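Local coordinates for PpBBE-like 1 D396N (Physcomitrella patens subsp. patens, PDB 6EO5), which is a point variant of a moss berberine bridge enzyme-like flavoprotein, a cellobiose oxidase that carries FAD, at residues V222-Y227 against I306-N311; A256-M259 against G263-W266; V296-N301 against Y312-N317. All coordinates share one frame; numbering follows the deposited sequence.

Contact 1 of 3, residues V222-Y227 against I306-N311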
loop_
_atom_site.group_PDB
_atom_site.type_symbol
_atom_site.label_atom_id
_atom_site.label_comp_id
_atom_site.label_asym_id
_atom_site.label_seq_id
_atom_site.Cartn_x
_atom_site.Cartn_y
_atom_site.Cartn_z
ATOM N N VAL A 222 23.946 -1.910 -0.181
ATOM C CA VAL A 222 22.957 -2.889 0.239
ATOM C C VAL A 222 23.092 -4.113 -0.659
ATOM O O VAL A 222 23.818 -4.103 -1.652
ATOM C CB VAL A 222 21.521 -2.328 0.195
ATOM C CG1 VAL A 222 21.438 -1.033 1.011
ATOM C CG2 VAL A 222 21.077 -2.110 -1.247
ATOM N N THR A 223 22.381 -5.179 -0.294
ATOM C CA THR A 223 22.486 -6.459 -0.980
ATOM C C THR A 223 21.099 -7.013 -1.277
ATOM O O THR A 223 20.252 -7.133 -0.382
ATOM C CB THR A 223 23.285 -7.466 -0.149
ATOM O OG1 THR A 223 24.574 -6.920 0.138
ATOM C CG2 THR A 223 23.447 -8.777 -0.908
ATOM N N HIS A 224 20.879 -7.359 -2.535
ATOM C CA HIS A 224 19.624 -7.915 -3.001
ATOM C C HIS A 224 19.809 -9.410 -3.232
ATOM O O HIS A 224 20.793 -9.828 -3.846
ATOM C CB HIS A 224 19.183 -7.203 -4.284
ATOM C CG HIS A 224 18.025 -7.854 -4.966
ATOM N ND1 HIS A 224 18.170 -8.645 -6.085
ATOM C CD2 HIS A 224 16.702 -7.845 -4.680
ATOM C CE1 HIS A 224 16.984 -9.091 -6.460
ATOM N NE2 HIS A 224 16.077 -8.621 -5.624
ATOM N N PHE A 225 18.879 -10.217 -2.733
ATOM C CA PHE A 225 18.935 -11.653 -2.962
ATOM C C PHE A 225 17.574 -12.165 -3.404
ATOM O O PHE A 225 16.533 -11.608 -3.039
ATOM C CB PHE A 225 19.403 -12.421 -1.720
ATOM C CG PHE A 225 18.555 -12.200 -0.493
ATOM C CD1 PHE A 225 18.811 -11.131 0.358
ATOM C CD2 PHE A 225 17.531 -13.090 -0.166
ATOM C CE1 PHE A 225 18.056 -10.938 1.503
ATOM C CE2 PHE A 225 16.757 -12.905 0.978
ATOM C CZ PHE A 225 17.023 -11.827 1.817
ATOM N N LYS A 226 17.594 -13.230 -4.203
ATOM C CA LYS A 226 16.369 -13.890 -4.622
ATOM C C LYS A 226 16.696 -15.339 -4.946
ATOM O O LYS A 226 17.606 -15.617 -5.736
ATOM C CB LYS A 226 15.742 -13.175 -5.818
ATOM C CG LYS A 226 14.433 -13.776 -6.314
ATOM C CD LYS A 226 13.647 -12.750 -7.121
ATOM C CE LYS A 226 12.431 -13.370 -7.794
ATOM N NZ LYS A 226 11.555 -12.332 -8.405
ATOM N N TYR A 227 15.978 -16.257 -4.303
ATOM C CA TYR A 227 16.134 -17.690 -4.523
ATOM C C TYR A 227 14.811 -18.210 -5.061
ATOM O O TYR A 227 13.773 -18.058 -4.409
ATOM C CB TYR A 227 16.536 -18.413 -3.232
ATOM C CG TYR A 227 17.694 -17.746 -2.523
ATOM C CD1 TYR A 227 18.982 -17.791 -3.053
ATOM C CD2 TYR A 227 17.501 -17.047 -1.340
ATOM C CE1 TYR A 227 20.040 -17.169 -2.419
ATOM C CE2 TYR A 227 18.561 -16.422 -0.696
ATOM C CZ TYR A 227 19.831 -16.489 -1.244
ATOM O OH TYR A 227 20.890 -15.876 -0.613
ATOM N N ILE A 306 16.061 -0.164 -5.815
ATOM C CA ILE A 306 14.721 0.188 -6.273
ATOM C C ILE A 306 14.482 -0.332 -7.683
ATOM O O ILE A 306 13.404 -0.838 -8.001
ATOM C CB ILE A 306 14.531 1.712 -6.194
ATOM C CG1 ILE A 306 14.824 2.195 -4.779
ATOM C CG2 ILE A 306 13.131 2.093 -6.603
ATOM C CD1 ILE A 306 13.858 1.663 -3.767
ATOM N N LEU A 307 15.485 -0.221 -8.554
ATOM C CA LEU A 307 15.286 -0.676 -9.924
ATOM C C LEU A 307 15.192 -2.191 -9.987
ATOM O O LEU A 307 14.344 -2.738 -10.701
ATOM C CB LEU A 307 16.411 -0.158 -10.812
ATOM C CG LEU A 307 16.326 1.346 -11.076
ATOM C CD1 LEU A 307 17.696 1.945 -11.365
ATOM C CD2 LEU A 307 15.362 1.598 -12.221
ATOM N N VAL A 308 16.046 -2.887 -9.244
ATOM C CA VAL A 308 16.056 -4.339 -9.322
ATOM C C VAL A 308 14.775 -4.907 -8.729
ATOM O O VAL A 308 14.200 -5.870 -9.258
ATOM C CB VAL A 308 17.318 -4.888 -8.636
ATOM C CG1 VAL A 308 17.262 -6.389 -8.523
ATOM C CG2 VAL A 308 18.547 -4.471 -9.427
ATOM N N ASN A 309 14.280 -4.292 -7.646
ATOM C CA ASN A 309 13.038 -4.727 -7.017
ATOM C C ASN A 309 11.829 -4.512 -7.905
ATOM O O ASN A 309 10.729 -4.924 -7.530
ATOM C CB ASN A 309 12.812 -4.008 -5.688
ATOM C CG ASN A 309 13.578 -4.638 -4.557
ATOM O OD1 ASN A 309 14.105 -5.737 -4.699
ATOM N ND2 ASN A 309 13.637 -3.955 -3.420
ATOM N N TRP A 310 11.993 -3.872 -9.059
ATOM C CA TRP A 310 10.933 -3.813 -10.053
ATOM C C TRP A 310 11.372 -4.398 -11.394
ATOM O O TRP A 310 10.843 -4.018 -12.442
ATOM C CB TRP A 310 10.424 -2.386 -10.211
ATOM C CG TRP A 310 9.042 -2.370 -10.741
ATOM C CD1 TRP A 310 8.623 -1.837 -11.928
ATOM C CD2 TRP A 310 7.885 -2.943 -10.125
ATOM N NE1 TRP A 310 7.279 -2.035 -12.083
ATOM C CE2 TRP A 310 6.797 -2.715 -10.995
ATOM C CE3 TRP A 310 7.661 -3.621 -8.921
ATOM C CZ2 TRP A 310 5.487 -3.134 -10.696
ATOM C CZ3 TRP A 310 6.368 -4.042 -8.624
ATOM C CH2 TRP A 310 5.292 -3.795 -9.514
ATOM N N ASN A 311 12.332 -5.332 -11.365
ATOM C CA ASN A 311 12.777 -6.104 -12.524
ATOM C C ASN A 311 13.525 -5.266 -13.561
ATOM O O ASN A 311 13.555 -5.618 -14.746
ATOM C CB ASN A 311 11.604 -6.831 -13.181
ATOM C CG ASN A 311 11.005 -7.871 -12.279
ATOM O OD1 ASN A 311 11.699 -8.763 -11.818
ATOM N ND2 ASN A 311 9.710 -7.747 -11.996
#

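Contact 2 of 3, residues A256-M259 against G263-W266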
loop_
_atom_site.group_PDB
_atom_site.type_symbol
_atom_site.label_atom_id
_atom_site.label_comp_id
_atom_site.label_asym_id
_atom_site.label_seq_id
_atom_site.Cartn_x
_atom_site.Cartn_y
_atom_site.Cartn_z
ATOM N N ALA A 256 10.251 -11.170 1.369
ATOM C CA ALA A 256 8.909 -11.586 1.006
ATOM C C ALA A 256 9.012 -12.920 0.294
ATOM O O ALA A 256 9.956 -13.151 -0.465
ATOM C CB ALA A 256 8.211 -10.562 0.103
ATOM N N PHE A 257 8.055 -13.797 0.552
ATOM C CA PHE A 257 7.973 -15.076 -0.133
ATOM C C PHE A 257 6.864 -15.032 -1.190
ATOM O O PHE A 257 5.840 -14.360 -1.020
ATOM C CB PHE A 257 7.729 -16.193 0.886
ATOM C CG PHE A 257 7.933 -17.574 0.346
ATOM C CD1 PHE A 257 9.171 -18.196 0.453
ATOM C CD2 PHE A 257 6.879 -18.272 -0.247
ATOM C CE1 PHE A 257 9.362 -19.483 -0.035
ATOM C CE2 PHE A 257 7.064 -19.559 -0.728
ATOM C CZ PHE A 257 8.307 -20.164 -0.621
ATOM N N TYR A 258 7.080 -15.754 -2.291
ATOM C CA TYR A 258 6.144 -15.782 -3.404
ATOM C C TYR A 258 5.855 -17.226 -3.798
ATOM O O TYR A 258 6.672 -18.124 -3.593
ATOM C CB TYR A 258 6.686 -14.987 -4.609
ATOM C CG TYR A 258 5.872 -15.110 -5.882
ATOM C CD1 TYR A 258 6.015 -16.223 -6.722
ATOM C CD2 TYR A 258 4.989 -14.110 -6.270
ATOM C CE1 TYR A 258 5.275 -16.355 -7.884
ATOM C CE2 TYR A 258 4.240 -14.232 -7.448
ATOM C CZ TYR A 258 4.394 -15.356 -8.246
ATOM O OH TYR A 258 3.673 -15.500 -9.411
ATOM N N MET A 259 4.685 -17.434 -4.388
ATOM C CA MET A 259 4.166 -18.761 -4.683
ATOM C C MET A 259 2.991 -18.575 -5.635
ATOM O O MET A 259 2.250 -17.603 -5.498
ATOM C CB MET A 259 3.737 -19.437 -3.376
ATOM C CG MET A 259 3.150 -20.803 -3.471
ATOM S SD MET A 259 2.606 -21.369 -1.837
ATOM C CE MET A 259 4.130 -21.289 -0.916
ATOM N N GLY A 263 3.494 -23.454 -9.967
ATOM C CA GLY A 263 4.592 -24.120 -9.299
ATOM C C GLY A 263 5.767 -23.226 -8.950
ATOM O O GLY A 263 6.671 -23.683 -8.239
ATOM N N VAL A 264 5.797 -21.981 -9.427
ATOM C CA VAL A 264 6.880 -21.072 -9.072
ATOM C C VAL A 264 6.797 -20.727 -7.591
ATOM O O VAL A 264 5.702 -20.568 -7.031
ATOM C CB VAL A 264 6.815 -19.807 -9.944
ATOM C CG1 VAL A 264 7.903 -18.818 -9.550
ATOM C CG2 VAL A 264 6.927 -20.177 -11.409
ATOM N N SER A 265 7.957 -20.628 -6.942
ATOM C CA SER A 265 8.052 -20.062 -5.600
ATOM C C SER A 265 9.420 -19.416 -5.427
ATOM O O SER A 265 10.405 -19.849 -6.035
ATOM C CB SER A 265 7.826 -21.117 -4.506
ATOM O OG SER A 265 8.856 -22.088 -4.515
ATOM N N TRP A 266 9.482 -18.376 -4.594
ATOM C CA TRP A 266 10.774 -17.743 -4.356
ATOM C C TRP A 266 10.784 -17.016 -3.021
ATOM O O TRP A 266 9.738 -16.718 -2.440
ATOM C CB TRP A 266 11.163 -16.781 -5.492
ATOM C CG TRP A 266 10.369 -15.487 -5.629
ATOM C CD1 TRP A 266 10.292 -14.452 -4.727
ATOM C CD2 TRP A 266 9.604 -15.069 -6.776
ATOM N NE1 TRP A 266 9.505 -13.438 -5.233
ATOM C CE2 TRP A 266 9.079 -13.791 -6.489
ATOM C CE3 TRP A 266 9.319 -15.653 -8.020
ATOM C CZ2 TRP A 266 8.277 -13.100 -7.394
ATOM C CZ3 TRP A 266 8.527 -14.957 -8.916
ATOM C CH2 TRP A 266 8.016 -13.700 -8.598
#

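Contact 3 of 3, residues V296-N301 against Y312-N317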
loop_
_atom_site.group_PDB
_atom_site.type_symbol
_atom_site.label_atom_id
_atom_site.label_comp_id
_atom_site.label_asym_id
_atom_site.label_seq_id
_atom_site.Cartn_x
_atom_site.Cartn_y
_atom_site.Cartn_z
ATOM N N VAL A 296 20.497 -15.532 -7.011
ATOM C CA VAL A 296 20.923 -14.183 -7.369
ATOM C C VAL A 296 21.203 -13.411 -6.087
ATOM O O VAL A 296 20.283 -13.161 -5.301
ATOM C CB VAL A 296 19.877 -13.452 -8.215
ATOM C CG1 VAL A 296 20.251 -11.982 -8.340
ATOM C CG2 VAL A 296 19.755 -14.109 -9.578
ATOM N N GLU A 297 22.469 -13.029 -5.877
ATOM C CA GLU A 297 22.887 -12.201 -4.748
ATOM C C GLU A 297 23.800 -11.112 -5.287
ATOM O O GLU A 297 24.812 -11.414 -5.919
ATOM C CB GLU A 297 23.609 -13.024 -3.676
ATOM C CG GLU A 297 22.788 -14.181 -3.099
ATOM C CD GLU A 297 23.657 -15.316 -2.564
ATOM O OE1 GLU A 297 24.877 -15.331 -2.847
ATOM O OE2 GLU A 297 23.122 -16.208 -1.871
ATOM N N GLU A 298 23.458 -9.856 -5.025
ATOM C CA GLU A 298 24.009 -8.729 -5.766
ATOM C C GLU A 298 24.161 -7.530 -4.845
ATOM O O GLU A 298 23.175 -7.088 -4.251
ATOM C CB GLU A 298 23.079 -8.378 -6.919
ATOM C CG GLU A 298 23.643 -7.380 -7.892
ATOM C CD GLU A 298 22.646 -7.028 -8.999
ATOM O OE1 GLU A 298 21.477 -7.541 -8.945
ATOM O OE2 GLU A 298 23.049 -6.239 -9.909
ATOM N N GLU A 299 25.374 -6.989 -4.727
ATOM C CA GLU A 299 25.560 -5.766 -3.954
ATOM C C GLU A 299 25.303 -4.552 -4.843
ATOM O O GLU A 299 25.793 -4.489 -5.975
ATOM C CB GLU A 299 26.952 -5.706 -3.335
ATOM C CG GLU A 299 27.139 -4.530 -2.387
ATOM C CD GLU A 299 28.432 -4.618 -1.585
ATOM O OE1 GLU A 299 28.568 -5.550 -0.754
ATOM O OE2 GLU A 299 29.319 -3.759 -1.796
ATOM N N LEU A 300 24.517 -3.602 -4.333
ATOM C CA LEU A 300 24.004 -2.477 -5.109
ATOM C C LEU A 300 23.987 -1.232 -4.237
ATOM O O LEU A 300 24.123 -1.312 -3.016
ATOM C CB LEU A 300 22.573 -2.738 -5.608
ATOM C CG LEU A 300 22.292 -3.997 -6.413
ATOM C CD1 LEU A 300 20.806 -4.167 -6.608
ATOM C CD2 LEU A 300 23.000 -3.877 -7.742
ATOM N N ASN A 301 23.797 -0.069 -4.865
ATOM C CA ASN A 301 23.425 1.107 -4.098
ATOM C C ASN A 301 21.902 1.181 -4.032
ATOM O O ASN A 301 21.191 0.380 -4.653
ATOM C CB ASN A 301 24.043 2.380 -4.684
ATOM C CG ASN A 301 23.480 2.760 -6.042
ATOM O OD1 ASN A 301 22.273 2.674 -6.297
ATOM N ND2 ASN A 301 24.360 3.216 -6.923
ATOM N N TYR A 312 14.118 -4.186 -13.151
ATOM C CA TYR A 312 15.011 -3.570 -14.119
ATOM C C TYR A 312 16.435 -4.038 -13.856
ATOM O O TYR A 312 16.817 -4.224 -12.695
ATOM C CB TYR A 312 14.969 -2.045 -14.031
ATOM C CG TYR A 312 13.729 -1.393 -14.612
ATOM C CD1 TYR A 312 13.592 -1.207 -15.983
ATOM C CD2 TYR A 312 12.704 -0.934 -13.786
ATOM C CE1 TYR A 312 12.461 -0.595 -16.516
ATOM C CE2 TYR A 312 11.569 -0.323 -14.312
ATOM C CZ TYR A 312 11.454 -0.154 -15.677
ATOM O OH TYR A 312 10.339 0.462 -16.203
ATOM N N PRO A 313 17.214 -4.243 -14.921
ATOM C CA PRO A 313 18.640 -4.536 -14.747
ATOM C C PRO A 313 19.314 -3.447 -13.928
ATOM O O PRO A 313 19.009 -2.261 -14.081
ATOM C CB PRO A 313 19.163 -4.565 -16.184
ATOM C CG PRO A 313 17.967 -4.928 -17.002
ATOM C CD PRO A 313 16.821 -4.243 -16.340
ATOM N N SER A 314 20.238 -3.851 -13.046
ATOM C CA SER A 314 20.845 -2.882 -12.135
ATOM C C SER A 314 21.681 -1.834 -12.857
ATOM O O SER A 314 22.056 -0.829 -12.239
ATOM C CB SER A 314 21.695 -3.579 -11.072
ATOM O OG SER A 314 22.877 -4.136 -11.593
ATOM N N ASN A 315 21.961 -2.024 -14.144
ATOM C CA ASN A 315 22.614 -0.998 -14.941
ATOM C C ASN A 315 21.626 -0.035 -15.587
ATOM O O ASN A 315 22.049 0.828 -16.362
ATOM C CB ASN A 315 23.502 -1.635 -16.018
ATOM C CG ASN A 315 22.708 -2.366 -17.079
ATOM O OD1 ASN A 315 21.578 -2.773 -16.853
ATOM N ND2 ASN A 315 23.301 -2.536 -18.251
ATOM N N THR A 316 20.330 -0.155 -15.292
ATOM C CA THR A 316 19.357 0.770 -15.855
ATOM C C THR A 316 19.647 2.200 -15.396
ATOM O O THR A 316 20.109 2.433 -14.274
ATOM C CB THR A 316 17.942 0.350 -15.458
ATOM O OG1 THR A 316 17.630 -0.914 -16.069
ATOM C CG2 THR A 316 16.921 1.394 -15.898
ATOM N N ASN A 317 19.411 3.160 -16.288
ATOM C CA ASN A 317 19.529 4.575 -15.948
ATOM C C ASN A 317 18.571 4.925 -14.815
ATOM O O ASN A 317 17.358 4.687 -14.948
ATOM C CB ASN A 317 19.223 5.432 -17.172
ATOM C CG ASN A 317 19.326 6.926 -16.892
ATOM O OD1 ASN A 317 19.879 7.355 -15.877
ATOM N ND2 ASN A 317 18.795 7.726 -17.803
#

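Contact 1 of 3, residues V222-Y227 against I306-N311
His224 and Val308 meet through similar first torsions: in each, the branch that does the touching stands across from the backbone N, CG of the histidine at chi1 170° and CG1 of the valine at chi1 172°. The histidine thereby carries its imidazole off the strand toward the end of helix 302-308, and the valine lays a methyl over one face of that ring. Val308 CG1 lies 3.6 Å from the centroid of the His224 ring and close to the ring normal, a CH-pi contact. The methyl is offset toward the rim, over the side formed by ND1 and CE1, with 3.4 Å between Val308 CG1 and His224 CE1. A branched residue suits this place, because its second methyl, CG2, remains available to pack on Leu300. The amide of Asn309 slides past the imidazole in the opposite direction, the two planes 64° apart.

The strand belongs to the seven-stranded antiparallel sheet of the substrate domain, as in related flavoproteins of the vanillyl-alcohol oxidase family, and the helix packs against it just before it stops. A Schellman motif ends that helix: Asn311 N bonds to Val308 O at 2.9 Å, while Tyr312 N reaches back to Leu307 O. Asn311 is its C-prime residue with positive phi, a backbone shape that asparagine tolerates better than most residues. One step earlier, Trp310 N bonds to the same Leu307 O at 3.1 Å.

The imidazole is buried, and its NE2 is satisfied from the neighbouring strand by a hydrogen bond to Glu268 OE2. That bond helps to fix the rotation of the ring, presenting its face to the valine, while Leu305 of the same helix adds an apolar neighbour. The side chain of Asn309 is about 9 Å from the bound FAD.

Contact 2 of 3, residues A256-M259 against G263-W266
Tyr258 and Trp266 stack face to face, the phenol ring over the six-membered ring of the indole with centroids 3.8 Å apart and planes only 9° from parallel. Trp266 CH2 sits over the centre of the tyrosine ring. Nearer the strand, Tyr258 CB rests over the indole's five-membered ring, 3.3 Å from its centroid, as a CH-pi contact. The tryptophan turns its indole back across the partner strand because CG stands between its own backbone N and carbonyl carbon, chi1 70°. Large flat side chains suit such a cross-strand pair, since the phenol covers the six-membered ring while CB covers the five-membered one.

Beneath the rings, Tyr258 and Trp266 form an antiparallel hydrogen-bonded pair in the beta hairpin of strands 253-259 and 264-271. Tyr258 N gives to Trp266 O at 2.8 Å, and Trp266 N gives to Tyr258 O at 3.0 Å. The same Trp266 O also lies over one face of the Phe257 ring, 3.3 Å from CD1. Next along comes the non-hydrogen-bonded pair Met259 and Ser265, where small Ser265 brings its CB within 4.0 Å of Phe257 CZ.

Farther out, Lys226 makes a cation-pi contact with the indole face turned from the tyrosine. Tyr258 OH hydrogen-bonds to Asp260 in the hairpin loop, tying down the far end of the phenol. The face bearing Met259 and Ser265 is covered by helix 235-246, from which Asn238 ND2 bonds to Ser265 OG. Gly263, with phi 106°, leads into the second strand with a backbone shape that other residues adopt poorly.

Contact 3 of 3, residues V296-N301 against Y312-N317
The carboxylate of Glu298 is the flat group that carries this contact, and Ser314 meets it at the end of one oxygen instead of over a face. Ser314 OG donates to Glu298 OE2 at 2.7 Å, and the hydroxyl stands nearly in line with the CD-OE2 bond. The serine's own CB touches both neighbours, close to the carboxylate oxygen and to a methyl of Leu300, with Leu300 CD2 3.6 Å from Ser314 CB. One small residue therefore takes a polar grip with its hydroxyl and an apolar one with its CB, which is what serine is suited to do.

Glu298 bridges the distance because its chain is fully stretched, with CG across from the backbone N (chi1 -170°) and CD extended beyond it (chi2 -178°). Two residues on, Leu300 points to the same side of strand 294-300. This is an outermost strand of the antiparallel sheet in the substrate domain, and the partner segment is the loop that returns past it after helix 302-308.

That loop is shaped by a type I beta turn from Pro313 to Thr316, with Ser314 at its second position. Pro313 O is held twice, by Thr316 N at 2.8 Å and by Thr316 OG1, also at 2.8 Å, the hydroxyl lying in the carbonyl plane on a lone pair. With an alanine here in place of Glu298, the serine hydroxyl would probably lose its acceptor and be set free to turn, leaving the contact between these segments to the apolar touch of Leu300 on Ser314 CB.

The intervening helix is bonded to both segments. Asn301 is its N-cap, with OD1 accepting from Gln304 N, and the side-chain NE2 of that same Gln304 bonds to Ser314 O.

Overall arrangement
All three contacts draw on one seven-stranded antiparallel sheet, in which strands 294-300, 222-230, 264-271 and 253-259 lie side by side from one edge inward. Contacts 1 and 3, centres about 7 Å apart, draw on the consecutive strand 294-300, helix 302-308 and following loop and on neighbouring strand 222-230; their segments alternate along the chain. Contact 2 lies about 15 Å from contact 1, centre to centre, nested within the loop that contact 1 closes, and about 21 Å from contact 3, which it precedes. Lys226 and Trp266 link contacts 1 and 2. Hairpin, edge strand and returning loop thus form one part of the domain, with the side chains of Asn309 and Ala256 each about 9 Å from FAD.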